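Local coordinates for protein hyperpolarization-activated (Ih) channel (Strongylocentrotus purpuratus, PDB 2PTM) that binds cyclic AMP through the C-terminal region modelled here and, in the whole membrane protein, probably forms a voltage-gated potassium-conducting channel opened by hyperpolarization, at residues A[24-27]-A[28-32]; A[54-57]-A[58-62]; A[80-84]-A[85-89]. One frame throughout, in Å; residues are numbered along the deposited sequence.

Interaction 1 of 3, residues A[24-27]-A[28-32]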
ATOM      1  N   ARG A  24     -16.216  19.524 -13.256  1.00 54.48           N
ATOM      2  CA  ARG A  24     -14.939  20.076 -13.680  1.00 56.13           C
ATOM      3  C   ARG A  24     -15.084  20.932 -14.929  1.00 56.12           C
ATOM      4  O   ARG A  24     -14.110  21.519 -15.405  1.00 56.38           O
ATOM      5  CB  ARG A  24     -13.951  18.944 -13.944  1.00 57.85           C
ATOM      6  CG  ARG A  24     -13.533  18.218 -12.690  1.00 60.19           C
ATOM      7  CD  ARG A  24     -12.923  19.192 -11.703  1.00 62.23           C
ATOM      8  NE  ARG A  24     -11.995  18.521 -10.800  1.00 64.65           N
ATOM      9  CZ  ARG A  24     -11.029  19.138 -10.129  1.00 64.73           C
ATOM     10  NH1 ARG A  24     -10.863  20.449 -10.258  1.00 64.12           N
ATOM     11  NH2 ARG A  24     -10.226  18.444  -9.330  1.00 61.85           N
ATOM     12  N   LYS A  25     -16.301  20.990 -15.456  1.00 55.62           N
ATOM     13  CA  LYS A  25     -16.591  21.760 -16.661  1.00 55.33           C
ATOM     14  C   LYS A  25     -15.578  21.480 -17.766  1.00 52.03           C
ATOM     15  O   LYS A  25     -15.116  22.396 -18.446  1.00 51.92           O
ATOM     16  CB  LYS A  25     -16.635  23.257 -16.345  1.00 58.86           C
ATOM     17  CG  LYS A  25     -17.571  23.622 -15.203  1.00 61.58           C
ATOM     18  CD  LYS A  25     -18.986  23.141 -15.464  1.00 63.87           C
ATOM     19  CE  LYS A  25     -19.887  23.422 -14.272  1.00 66.38           C
ATOM     20  NZ  LYS A  25     -21.268  22.901 -14.485  1.00 69.31           N
ATOM     21  N   LEU A  26     -15.234  20.209 -17.941  1.00 50.60           N
ATOM     22  CA  LEU A  26     -14.280  19.829 -18.969  1.00 50.97           C
ATOM     23  C   LEU A  26     -14.810  20.251 -20.332  1.00 52.55           C
ATOM     24  O   LEU A  26     -16.017  20.226 -20.566  1.00 54.09           O
ATOM     25  CB  LEU A  26     -14.032  18.318 -18.943  1.00 48.90           C
ATOM     26  CG  LEU A  26     -13.496  17.735 -17.635  1.00 46.95           C
ATOM     27  CD1 LEU A  26     -13.043  16.293 -17.843  1.00 43.04           C
ATOM     28  CD2 LEU A  26     -12.349  18.582 -17.101  1.00 47.96           C
ATOM     29  N   PRO A  27     -13.911  20.656 -21.235  1.00 51.53           N
ATOM     30  CA  PRO A  27     -14.329  21.013 -22.594  1.00 51.19           C
ATOM     31  C   PRO A  27     -14.938  19.798 -23.288  1.00 52.89           C
ATOM     32  O   PRO A  27     -14.567  18.674 -22.955  1.00 52.83           O
ATOM     33  CB  PRO A  27     -13.015  21.405 -23.274  1.00 52.25           C
ATOM     34  CG  PRO A  27     -12.065  21.720 -22.149  1.00 53.15           C
ATOM     35  CD  PRO A  27     -12.458  20.803 -21.037  1.00 52.57           C
ATOM     36  N   SER A  28     -15.853  20.013 -24.229  1.00 53.26           N
ATOM     37  CA  SER A  28     -16.526  18.893 -24.888  1.00 55.37           C
ATOM     38  C   SER A  28     -15.553  17.933 -25.574  1.00 51.15           C
ATOM     39  O   SER A  28     -15.758  16.725 -25.550  1.00 50.96           O
ATOM     40  CB  SER A  28     -17.586  19.389 -25.878  1.00 63.89           C
ATOM     41  OG  SER A  28     -17.011  20.218 -26.873  1.00 70.39           O
ATOM     42  N   HIS A  29     -14.496  18.468 -26.178  1.00 48.56           N
ATOM     43  CA  HIS A  29     -13.515  17.635 -26.870  1.00 49.46           C
ATOM     44  C   HIS A  29     -12.871  16.622 -25.928  1.00 46.27           C
ATOM     45  O   HIS A  29     -12.566  15.494 -26.316  1.00 46.53           O
ATOM     46  CB  HIS A  29     -12.431  18.508 -27.510  1.00 54.00           C
ATOM     47  CG  HIS A  29     -11.563  19.222 -26.518  1.00 57.86           C
ATOM     48  ND1 HIS A  29     -10.394  18.680 -26.023  1.00 59.92           N
ATOM     49  CD2 HIS A  29     -11.689  20.438 -25.933  1.00 59.55           C
ATOM     50  CE1 HIS A  29      -9.843  19.529 -25.173  1.00 59.49           C
ATOM     51  NE2 HIS A  29     -10.608  20.603 -25.100  1.00 60.43           N
ATOM     52  N   LEU A  30     -12.666  17.037 -24.684  1.00 43.38           N
ATOM     53  CA  LEU A  30     -12.013  16.200 -23.685  1.00 41.01           C
ATOM     54  C   LEU A  30     -12.999  15.225 -23.051  1.00 39.28           C
ATOM     55  O   LEU A  30     -12.644  14.087 -22.752  1.00 36.96           O
ATOM     56  CB  LEU A  30     -11.375  17.080 -22.613  1.00 41.04           C
ATOM     57  CG  LEU A  30     -10.648  16.409 -21.450  1.00 42.49           C
ATOM     58  CD1 LEU A  30      -9.702  15.332 -21.947  1.00 39.55           C
ATOM     59  CD2 LEU A  30      -9.892  17.456 -20.642  1.00 42.78           C
ATOM     60  N   ARG A  31     -14.234  15.677 -22.840  1.00 36.68           N
ATOM     61  CA  ARG A  31     -15.286  14.799 -22.350  1.00 34.90           C
ATOM     62  C   ARG A  31     -15.465  13.670 -23.341  1.00 33.64           C
ATOM     63  O   ARG A  31     -15.575  12.511 -22.961  1.00 33.29           O
ATOM     64  CB  ARG A  31     -16.610  15.552 -22.201  1.00 37.96           C
ATOM     65  CG  ARG A  31     -16.596  16.641 -21.142  1.00 39.83           C
ATOM     66  CD  ARG A  31     -18.001  17.030 -20.717  1.00 42.31           C
ATOM     67  NE  ARG A  31     -17.985  18.256 -19.919  1.00 47.30           N
ATOM     68  CZ  ARG A  31     -19.027  18.724 -19.241  1.00 50.31           C
ATOM     69  NH1 ARG A  31     -20.175  18.061 -19.253  1.00 50.18           N
ATOM     70  NH2 ARG A  31     -18.921  19.850 -18.546  1.00 53.73           N
ATOM     71  N   ASN A  32     -15.495  14.019 -24.621  1.00 32.53           N
ATOM     72  CA  ASN A  32     -15.656  13.020 -25.669  1.00 35.36           C
ATOM     73  C   ASN A  32     -14.473  12.069 -25.774  1.00 31.77           C
ATOM     74  O   ASN A  32     -14.652  10.890 -26.064  1.00 29.59           O
ATOM     75  CB  ASN A  32     -15.957  13.688 -27.010  1.00 38.30           C
ATOM     76  CG  ASN A  32     -17.371  14.225 -27.073  1.00 42.37           C
ATOM     77  OD1 ASN A  32     -18.296  13.604 -26.548  1.00 42.56           O
ATOM     78  ND2 ASN A  32     -17.549  15.380 -27.709  1.00 42.79           N
TER
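Leu-26 O and Lys-25 CA border the Arg-31 guanidinium, the oxygen somewhat out of its plane, while the ring of His-29 has Leu-30 CB 3.7 Å over one face, nearer the ring's margin than its centre. These groups belong to the turn of a helix-turn-helix in the C-linker: helix 5-23 ends in a Schellman motif, with Lys-25 at positive phi, and Pro-27 takes the N-cap position of helix 28-42. Pro-27 has no side-chain acceptor to offer, and its carbonyl takes the amides of the first turn. Pro-27 O accepts from Arg-31 N at 3.0 Å in a nearly straight bond, and a weak bond from Leu-30 N shares the same oxygen. The Arg-31 side chain reaches the preceding carbonyl, Leu-26 O. Running extended from CG to NE (chi2 -161°, chi3 -168°), it passes back along the turn, with its CG 3.8 Å from Leu-26 CB. A further bond joins its NH2 to Gln-22 OE1 on the preceding helix, so the guanidinium ties the end of one helix to the start of the next. Leu-26 CD1 comes 4.3 Å from Leu-30 CG, and Pro-27 CD lies near Leu-30 CB. Tyr-67 of the second subunit packs on Leu-26 and Pro-27. Arg-31 NE donates to Leu-26 O at 2.9 Å, tilted 31° from the carbonyl plane.

Interaction 2 of 3, residues A[54-57]-A[58-62]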
ATOM      1  N   ARG A  54      -6.169 -12.507  -7.464  1.00 44.00           N
ATOM      2  CA  ARG A  54      -5.725 -12.556  -6.067  1.00 47.66           C
ATOM      3  C   ARG A  54      -6.396 -13.664  -5.251  1.00 44.06           C
ATOM      4  O   ARG A  54      -5.890 -14.058  -4.204  1.00 42.47           O
ATOM      5  CB  ARG A  54      -5.920 -11.194  -5.395  1.00 55.14           C
ATOM      6  CG  ARG A  54      -4.944 -10.136  -5.887  1.00 61.59           C
ATOM      7  CD  ARG A  54      -5.393  -8.720  -5.545  1.00 68.67           C
ATOM      8  NE  ARG A  54      -4.380  -7.731  -5.918  1.00 73.85           N
ATOM      9  CZ  ARG A  54      -4.182  -7.286  -7.157  1.00 76.38           C
ATOM     10  NH1 ARG A  54      -4.929  -7.736  -8.156  1.00 78.04           N
ATOM     11  NH2 ARG A  54      -3.236  -6.390  -7.400  1.00 76.54           N
ATOM     12  N   GLU A  55      -7.531 -14.164  -5.739  1.00 44.18           N
ATOM     13  CA  GLU A  55      -8.280 -15.234  -5.066  1.00 47.05           C
ATOM     14  C   GLU A  55      -7.780 -16.633  -5.435  1.00 44.85           C
ATOM     15  O   GLU A  55      -8.229 -17.645  -4.864  1.00 45.03           O
ATOM     16  CB  GLU A  55      -9.779 -15.129  -5.408  1.00 50.70           C
ATOM     17  CG  GLU A  55     -10.494 -13.968  -4.745  1.00 57.56           C
ATOM     18  CD  GLU A  55     -11.672 -13.454  -5.559  1.00 64.06           C
ATOM     19  OE1 GLU A  55     -12.148 -14.178  -6.457  1.00 62.51           O
ATOM     20  OE2 GLU A  55     -12.124 -12.318  -5.302  1.00 68.94           O
ATOM     21  N   VAL A  56      -6.859 -16.692  -6.394  1.00 39.03           N
ATOM     22  CA  VAL A  56      -6.441 -17.968  -6.957  1.00 33.44           C
ATOM     23  C   VAL A  56      -4.962 -18.254  -6.702  1.00 28.45           C
ATOM     24  O   VAL A  56      -4.242 -17.441  -6.122  1.00 28.48           O
ATOM     25  CB  VAL A  56      -6.752 -18.054  -8.481  1.00 33.12           C
ATOM     26  CG1 VAL A  56      -8.238 -17.818  -8.755  1.00 36.46           C
ATOM     27  CG2 VAL A  56      -5.925 -17.060  -9.252  1.00 30.77           C
ATOM     28  N   SER A  57      -4.521 -19.426  -7.130  1.00 24.79           N
ATOM     29  CA  SER A  57      -3.146 -19.848  -6.926  1.00 25.74           C
ATOM     30  C   SER A  57      -2.232 -19.122  -7.893  1.00 25.88           C
ATOM     31  O   SER A  57      -2.692 -18.565  -8.900  1.00 24.79           O
ATOM     32  CB  SER A  57      -3.034 -21.343  -7.198  1.00 24.00           C
ATOM     33  OG  SER A  57      -3.351 -21.581  -8.554  1.00 23.27           O
ATOM     34  N   GLU A  58      -0.933 -19.160  -7.610  1.00 23.12           N
ATOM     35  CA  GLU A  58       0.057 -18.613  -8.529  1.00 22.89           C
ATOM     36  C   GLU A  58      -0.007 -19.346  -9.866  1.00 23.11           C
ATOM     37  O   GLU A  58       0.165 -18.734 -10.916  1.00 25.02           O
ATOM     38  CB  GLU A  58       1.460 -18.706  -7.930  1.00 23.85           C
ATOM     39  CG  GLU A  58       2.556 -18.162  -8.833  1.00 25.36           C
ATOM     40  CD  GLU A  58       3.862 -17.999  -8.098  0.50 23.79           C
ATOM     41  OE1 GLU A  58       4.090 -18.744  -7.125  0.50 23.48           O
ATOM     42  OE2 GLU A  58       4.659 -17.130  -8.490  0.50 22.70           O
ATOM     43  N   SER A  59      -0.273 -20.650  -9.830  1.00 21.92           N
ATOM     44  CA  SER A  59      -0.413 -21.438 -11.061  1.00 24.69           C
ATOM     45  C   SER A  59      -1.578 -20.979 -11.940  1.00 26.19           C
ATOM     46  O   SER A  59      -1.440 -20.834 -13.165  1.00 25.67           O
ATOM     47  CB  SER A  59      -0.581 -22.922 -10.733  1.00 29.19           C
ATOM     48  OG  SER A  59       0.586 -23.425 -10.113  1.00 30.25           O
ATOM     49  N   ILE A  60      -2.736 -20.763 -11.326  1.00 24.24           N
ATOM     50  CA  ILE A  60      -3.868 -20.241 -12.085  1.00 25.07           C
ATOM     51  C   ILE A  60      -3.517 -18.869 -12.668  1.00 27.34           C
ATOM     52  O   ILE A  60      -3.817 -18.585 -13.832  1.00 28.84           O
ATOM     53  CB  ILE A  60      -5.144 -20.185 -11.240  1.00 24.38           C
ATOM     54  CG1 ILE A  60      -5.629 -21.617 -10.967  1.00 24.74           C
ATOM     55  CG2 ILE A  60      -6.231 -19.327 -11.941  1.00 25.50           C
ATOM     56  CD1 ILE A  60      -6.804 -21.725 -10.040  1.00 24.82           C
ATOM     57  N   ARG A  61      -2.853 -18.025 -11.879  1.00 25.99           N
ATOM     58  CA  ARG A  61      -2.462 -16.700 -12.373  1.00 27.43           C
ATOM     59  C   ARG A  61      -1.535 -16.796 -13.575  1.00 30.22           C
ATOM     60  O   ARG A  61      -1.638 -16.003 -14.510  1.00 29.85           O
ATOM     61  CB  ARG A  61      -1.789 -15.867 -11.282  1.00 30.58           C
ATOM     62  CG  ARG A  61      -2.745 -15.254 -10.281  1.00 32.51           C
ATOM     63  CD  ARG A  61      -2.054 -14.172  -9.468  1.00 35.57           C
ATOM     64  NE  ARG A  61      -0.988 -14.722  -8.645  1.00 37.19           N
ATOM     65  CZ  ARG A  61      -1.188 -15.294  -7.458  1.00 38.14           C
ATOM     66  NH1 ARG A  61      -2.418 -15.377  -6.966  1.00 39.84           N
ATOM     67  NH2 ARG A  61      -0.166 -15.779  -6.766  1.00 36.73           N
ATOM     68  N   GLN A  62      -0.618 -17.757 -13.548  1.00 29.38           N
ATOM     69  CA  GLN A  62       0.302 -17.935 -14.671  1.00 29.79           C
ATOM     70  C   GLN A  62      -0.446 -18.467 -15.880  1.00 30.96           C
ATOM     71  O   GLN A  62      -0.230 -18.009 -17.005  1.00 33.88           O
ATOM     72  CB  GLN A  62       1.453 -18.876 -14.302  1.00 29.91           C
ATOM     73  CG  GLN A  62       2.414 -18.292 -13.284  1.00 31.21           C
ATOM     74  CD  GLN A  62       3.327 -19.335 -12.665  1.00 33.99           C
ATOM     75  OE1 GLN A  62       3.085 -20.540 -12.772  1.00 36.21           O
ATOM     76  NE2 GLN A  62       4.379 -18.874 -12.003  1.00 33.62           N
TER
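Ser-57 OG stands between its backbone N and carbonyl carbon (chi1 63°), which swings it over the first turn of helix 58-68 to face Ile-60 N; Arg-61, bent at chi3 (-65°), folds its guanidinium back toward Val-56 and Ser-57. OG accepts from Ile-60 N at 3.0 Å in a bond of 168°, and this bond also brings it 3.3 Å from Ile-60 CG1. Ser-57 O takes Arg-61 N at 3.0 Å. This is a serine N-cap: side chain and carbonyl of one residue together satisfy two amides of the first turn, where the chain passes from helix 50-55 into helix 58-68 of the C-linker. Val-56 and Ile-60 cross at about a right angle on the apolar side, CG2 meeting CG2 at 3.5 Å; Tyr-38 of the third subunit packs on Val-56 and Tyr-37 of that subunit on Ile-60. The Arg-61 guanidinium turns one face to Ser-57 O, which sits nearer its margin than its centre. Its NH1 bonds Phe-53 O in the preceding helix and lies 2.9 Å from Val-56 O. A leucine in place of Arg-61 would probably leave Phe-53 O without this donor and the guanidinium's place over Ser-57 O unfilled. The Glu-58 chain is extended, and its OE1 makes a salt bridge with Arg-114 NH2 of the third subunit.

Interaction 3 of 3, residues A[80-84]-A[85-89]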
ATOM      1  N   VAL A  80      10.876 -15.511 -29.130  1.00 59.16           N
ATOM      2  CA  VAL A  80      11.167 -16.727 -29.884  1.00 60.67           C
ATOM      3  C   VAL A  80      12.352 -17.482 -29.289  1.00 60.94           C
ATOM      4  O   VAL A  80      13.455 -16.945 -29.189  1.00 58.81           O
ATOM      5  CB  VAL A  80      11.420 -16.402 -31.362  1.00 61.93           C
ATOM      6  N   GLY A  81      12.112 -18.728 -28.889  1.00 62.72           N
ATOM      7  CA  GLY A  81      13.153 -19.571 -28.330  1.00 62.78           C
ATOM      8  C   GLY A  81      13.491 -19.250 -26.886  1.00 61.09           C
ATOM      9  O   GLY A  81      14.370 -19.879 -26.295  1.00 61.67           O
ATOM     10  N   ALA A  82      12.794 -18.266 -26.319  1.00 56.10           N
ATOM     11  CA  ALA A  82      13.017 -17.859 -24.938  1.00 51.03           C
ATOM     12  C   ALA A  82      12.665 -18.983 -23.974  1.00 51.64           C
ATOM     13  O   ALA A  82      11.872 -19.866 -24.299  1.00 51.70           O
ATOM     14  CB  ALA A  82      12.192 -16.614 -24.612  1.00 47.40           C
ATOM     15  N   ASP A  83      13.254 -18.941 -22.784  1.00 50.75           N
ATOM     16  CA  ASP A  83      12.938 -19.898 -21.727  1.00 48.77           C
ATOM     17  C   ASP A  83      11.483 -19.708 -21.308  1.00 47.84           C
ATOM     18  O   ASP A  83      11.047 -18.576 -21.091  1.00 46.66           O
ATOM     19  CB  ASP A  83      13.871 -19.665 -20.539  1.00 51.56           C
ATOM     20  CG  ASP A  83      13.770 -20.755 -19.480  1.00 54.69           C
ATOM     21  OD1 ASP A  83      12.645 -21.166 -19.125  1.00 54.76           O
ATOM     22  OD2 ASP A  83      14.831 -21.190 -18.985  1.00 56.56           O
ATOM     23  N   SER A  84      10.732 -20.808 -21.215  1.00 47.54           N
ATOM     24  CA  SER A  84       9.324 -20.771 -20.799  1.00 47.26           C
ATOM     25  C   SER A  84       9.121 -20.031 -19.481  1.00 42.96           C
ATOM     26  O   SER A  84       8.106 -19.350 -19.289  1.00 41.44           O
ATOM     27  CB  SER A  84       8.751 -22.188 -20.679  1.00 54.18           C
ATOM     28  OG  SER A  84       8.397 -22.712 -21.951  1.00 61.16           O
ATOM     29  N   ASN A  85      10.083 -20.173 -18.574  1.00 39.02           N
ATOM     30  CA  ASN A  85      10.025 -19.494 -17.284  1.00 37.33           C
ATOM     31  C   ASN A  85      10.187 -17.986 -17.435  1.00 36.51           C
ATOM     32  O   ASN A  85       9.602 -17.219 -16.669  1.00 34.66           O
ATOM     33  CB  ASN A  85      11.083 -20.041 -16.326  1.00 35.97           C
ATOM     34  CG  ASN A  85      10.829 -21.485 -15.936  1.00 37.10           C
ATOM     35  OD1 ASN A  85       9.680 -21.917 -15.808  1.00 38.06           O
ATOM     36  ND2 ASN A  85      11.906 -22.241 -15.734  1.00 36.91           N
ATOM     37  N   PHE A  86      11.000 -17.568 -18.406  1.00 37.33           N
ATOM     38  CA  PHE A  86      11.130 -16.145 -18.743  1.00 37.40           C
ATOM     39  C   PHE A  86       9.804 -15.582 -19.244  1.00 37.68           C
ATOM     40  O   PHE A  86       9.318 -14.570 -18.733  1.00 37.98           O
ATOM     41  CB  PHE A  86      12.243 -15.894 -19.781  1.00 37.18           C
ATOM     42  CG  PHE A  86      12.331 -14.447 -20.255  1.00 38.81           C
ATOM     43  CD1 PHE A  86      12.954 -13.480 -19.478  1.00 38.74           C
ATOM     44  CD2 PHE A  86      11.789 -14.063 -21.467  1.00 39.60           C
ATOM     45  CE1 PHE A  86      13.030 -12.159 -19.893  1.00 38.32           C
ATOM     46  CE2 PHE A  86      11.870 -12.741 -21.901  1.00 42.55           C
ATOM     47  CZ  PHE A  86      12.494 -11.788 -21.111  1.00 39.66           C
ATOM     48  N   VAL A  87       9.216 -16.236 -20.242  1.00 37.13           N
ATOM     49  CA  VAL A  87       7.944 -15.772 -20.786  1.00 36.42           C
ATOM     50  C   VAL A  87       6.874 -15.712 -19.684  1.00 33.97           C
ATOM     51  O   VAL A  87       6.147 -14.729 -19.559  1.00 32.32           O
ATOM     52  CB  VAL A  87       7.456 -16.661 -21.939  1.00 38.67           C
ATOM     53  CG1 VAL A  87       6.113 -16.158 -22.454  1.00 39.77           C
ATOM     54  CG2 VAL A  87       8.492 -16.698 -23.057  1.00 43.17           C
ATOM     55  N   THR A  88       6.787 -16.756 -18.869  1.00 31.48           N
ATOM     56  CA  THR A  88       5.797 -16.761 -17.798  1.00 31.55           C
ATOM     57  C   THR A  88       5.995 -15.599 -16.814  1.00 32.10           C
ATOM     58  O   THR A  88       5.034 -14.936 -16.409  1.00 32.95           O
ATOM     59  CB  THR A  88       5.776 -18.107 -17.057  1.00 34.04           C
ATOM     60  OG1 THR A  88       5.259 -19.114 -17.938  1.00 36.39           O
ATOM     61  CG2 THR A  88       4.898 -18.016 -15.815  1.00 33.17           C
ATOM     62  N   ARG A  89       7.242 -15.343 -16.443  1.00 30.42           N
ATOM     63  CA  ARG A  89       7.542 -14.260 -15.514  1.00 34.09           C
ATOM     64  C   ARG A  89       7.097 -12.908 -16.074  1.00 32.16           C
ATOM     65  O   ARG A  89       6.454 -12.117 -15.384  1.00 32.01           O
ATOM     66  CB  ARG A  89       9.037 -14.222 -15.195  1.00 34.16           C
ATOM     67  CG  ARG A  89       9.413 -13.190 -14.133  1.00 35.97           C
ATOM     68  CD  ARG A  89       8.952 -13.629 -12.757  1.00 37.99           C
ATOM     69  NE  ARG A  89       9.635 -14.847 -12.325  1.00 40.51           N
ATOM     70  CZ  ARG A  89       9.343 -15.522 -11.218  0.50 42.02           C
ATOM     71  NH1 ARG A  89       8.362 -15.110 -10.426  0.50 40.89           N
ATOM     72  NH2 ARG A  89      10.031 -16.613 -10.903  0.50 41.98           N
TER
HETATM   73  O   HOH W   1      15.048 -21.043 -15.877  1.00 53.63           O
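The backbone leaves an extended run at Ala-82 and Asp-83 and turns helical at Ser-84, where Asp-83 O receives Val-87 N at 3.1 Å and, weakly, Phe-86 N, while Ser-84 O takes Thr-88 N at 2.9 Å. Asp-83 is the N-cap of helix 84-93. With CG anti to its own N (chi1 -171°), its carboxylate turns toward the helix start, and OD1 accepts from Asn-85 N at 2.8 Å. The N-H comes in on the anti side of OD1, 25° out of the carboxylate plane. The same oxygen touches Asn-85 CB at 3.4 Å. The Asn-85 amide plane is turned 29° from that of the carboxylate. A water spans the two ends: it donates to Asp-83 OD2 at 3.1 Å and accepts a weak bond from Asn-85 ND2.

One residue before the cap, Ala-82 CB touches both Val-87 CG2, at 4.0 Å, and Phe-86 CD2, at 4.1 Å. The methyl group thus packs against the first helical turn. The Phe-86 ring then leads away into the protein, where it meets the ring of Phe-180 nearly perpendicular and also touches Phe-79. Farther along, Thr-88 OG1 is bonded to Asn-66 ND2 and Arg-89 makes a salt bridge to Glu-179, joining this helix to two other parts of the chain.

The aspartate probably does more than fill a hydrogen-bonding position: its negative charge sits at the N-terminal end of the helix, where it would be expected to interact favourably with the helix dipole, and the water offers the carboxylate's second oxygen, OD2, a donor while linking it only weakly to Asn-85.

Overall arrangement
All three contacts are helix starts, met in series along the chain. Interactions 2 and 3 are neighbours, their centres about 18 Å apart, and touch where Gln-62 CG packs on Thr-88 CG2 at 3.6 Å; both also contact the third subunit. Interaction 1 stands apart at the far tip of the C-linker hairpin, about 40 Å from interaction 2 and about 44 Å from interaction 3 between centres, and packs on the second subunit instead. In interaction 3 the Phe-86 side chain is about 11 Å from that of Glu-144, a cyclic AMP-binding residue, whereas interactions 1 and 2 lie away from the nucleotide site.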